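Local coordinates for YerB protein (Bacillus subtilis, PDB 2PSB) that is of unknown function but is probably a membrane-attached lipoprotein and interacts with the helicase PcrA, at residues D125-G128 and W132-D135. Residues are numbered along the deposited sequence; the frame is centred on the assembly and turned at random.
Sequences DFDG and WRAD
Asp-127 and Arg-133 join the end of the short helix 123-126 to the strand 132-133 by a two-pronged salt bridge. Walking in from the helix, Phe-126 sends its buried ring the other way, onto Ala-153, Gln-156 and Lys-157 of helix 147-157, while its carbonyl O accepts a hydrogen bond from Ser-129 OG in the loop that follows. Asp-127, the first residue to leave helical geometry, turns its carboxylate to Arg-133. A chi1 of -162° swings CG anti to the main-chain N and sets the carboxylate across the Arg-133 side chain, roughly at a right angle, where the guanidinium meets it side-on through NE and one terminal nitrogen. Asp-127 OD1 takes Arg-133 NE at 2.7 Å on its syn lone pair, though this bond is bent, 136° at the hydrogen, and OD1 is tilted out of the guanidinium plane. Asp-127 OD2 takes Arg-133 NH2 at 2.8 Å, also on the syn side; this bond is straighter and OD2 lies near the guanidinium plane, but NH2 stands out of the carboxylate plane. The two flat groups are twisted by 38°. This side-on, bidentate Asp-Arg salt bridge spans the loop between helix 123-126 and strand 132-133 at the surface of the DUF3048 N-terminal region, the strand being an outermost one of a small antiparallel sheet, beside strand 143-146. Replacing the acid at Asp-127 by an alanine takes away both acceptors and is likely to leave the guanidinium without its carboxylate mate and freer to swing. His-103 touches both side chains of the pair, and Arg-133 NH1 makes a weak hydrogen bond to Asn-142 OD1. At Gly-128 phi turns positive, and a side chain would collide with the carbonyl O of Asp-127. On the strand, Trp-132 pairs through its backbone with Tyr-144.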
loop_
_atom_site.group_PDB
_atom_site.type_symbol
_atom_site.label_atom_id
_atom_site.label_comp_id
_atom_site.label_asym_id
_atom_site.label_seq_id
_atom_site.Cartn_x
_atom_site.Cartn_y
_atom_site.Cartn_z
ATOM N N ASP A 125 -15.504 10.218 -11.774
ATOM C CA ASP A 125 -15.435 11.295 -12.754
ATOM C C ASP A 125 -14.810 10.961 -14.091
ATOM O O ASP A 125 -15.022 11.680 -15.066
ATOM C CB ASP A 125 -14.689 12.485 -12.166
ATOM C CG ASP A 125 -15.221 12.881 -10.822
ATOM O OD1 ASP A 125 -16.459 12.925 -10.668
ATOM O OD2 ASP A 125 -14.406 13.151 -9.920
ATOM N N PHE A 126 -14.046 9.878 -14.155
ATOM C CA PHE A 126 -13.384 9.523 -15.404
ATOM C C PHE A 126 -13.761 8.150 -15.902
ATOM O O PHE A 126 -13.167 7.651 -16.857
ATOM C CB PHE A 126 -11.864 9.591 -15.238
ATOM C CG PHE A 126 -11.370 10.893 -14.687
ATOM C CD1 PHE A 126 -11.485 11.176 -13.330
ATOM C CD2 PHE A 126 -10.783 11.839 -15.525
ATOM C CE1 PHE A 126 -11.022 12.381 -12.812
ATOM C CE2 PHE A 126 -10.314 13.047 -15.021
ATOM C CZ PHE A 126 -10.432 13.322 -13.661
ATOM N N ASP A 127 -14.745 7.537 -15.259
ATOM C CA ASP A 127 -15.187 6.213 -15.672
ATOM C C ASP A 127 -15.679 6.322 -17.109
ATOM O O ASP A 127 -16.743 6.886 -17.362
ATOM C CB ASP A 127 -16.316 5.719 -14.758
ATOM C CG ASP A 127 -16.521 4.216 -14.846
ATOM O OD1 ASP A 127 -15.686 3.544 -15.482
ATOM O OD2 ASP A 127 -17.506 3.708 -14.274
ATOM N N GLY A 128 -14.892 5.794 -18.046
ATOM C CA GLY A 128 -15.249 5.855 -19.453
ATOM C C GLY A 128 -14.157 6.500 -20.290
ATOM O O GLY A 128 -14.149 6.387 -21.511
ATOM N N TRP A 132 -10.829 2.758 -17.310
ATOM C CA TRP A 132 -11.510 1.850 -18.223
ATOM C C TRP A 132 -12.023 0.607 -17.509
ATOM O O TRP A 132 -11.663 0.345 -16.352
ATOM C CB TRP A 132 -10.595 1.462 -19.394
ATOM C CG TRP A 132 -9.472 0.517 -19.058
ATOM C CD1 TRP A 132 -9.523 -0.851 -19.019
ATOM C CD2 TRP A 132 -8.105 0.870 -18.830
ATOM N NE1 TRP A 132 -8.270 -1.368 -18.796
ATOM C CE2 TRP A 132 -7.382 -0.332 -18.669
ATOM C CE3 TRP A 132 -7.424 2.089 -18.737
ATOM C CZ2 TRP A 132 -6.004 -0.350 -18.436
ATOM C CZ3 TRP A 132 -6.065 2.075 -18.504
ATOM C CH2 TRP A 132 -5.366 0.861 -18.351
ATOM N N ARG A 133 -12.881 -0.138 -18.205
ATOM C CA ARG A 133 -13.488 -1.362 -17.681
ATOM C C ARG A 133 -12.946 -2.597 -18.393
ATOM O O ARG A 133 -13.077 -2.734 -19.605
ATOM C CB ARG A 133 -15.010 -1.312 -17.857
ATOM C CG ARG A 133 -15.824 -0.960 -16.609
ATOM C CD ARG A 133 -15.276 0.247 -15.913
ATOM N NE ARG A 133 -16.208 0.916 -15.000
ATOM C CZ ARG A 133 -16.686 0.407 -13.868
ATOM N NH1 ARG A 133 -16.350 -0.818 -13.468
ATOM N NH2 ARG A 133 -17.473 1.155 -13.109
ATOM N N ALA A 134 -12.345 -3.499 -17.634
ATOM C CA ALA A 134 -11.800 -4.728 -18.195
ATOM C C ALA A 134 -12.937 -5.685 -18.582
ATOM O O ALA A 134 -13.926 -5.816 -17.855
ATOM C CB ALA A 134 -10.880 -5.384 -17.179
ATOM N N ASP A 135 -12.790 -6.357 -19.722
ATOM C CA ASP A 135 -13.809 -7.288 -20.209
ATOM C C ASP A 135 -13.640 -8.734 -19.738
ATOM O O ASP A 135 -14.506 -9.568 -19.985
ATOM C CB ASP A 135 -13.834 -7.275 -21.731
ATOM C CG ASP A 135 -12.620 -7.935 -22.328
ATOM O OD1 ASP A 135 -11.566 -7.966 -21.655
ATOM O OD2 ASP A 135 -12.708 -8.412 -23.472
#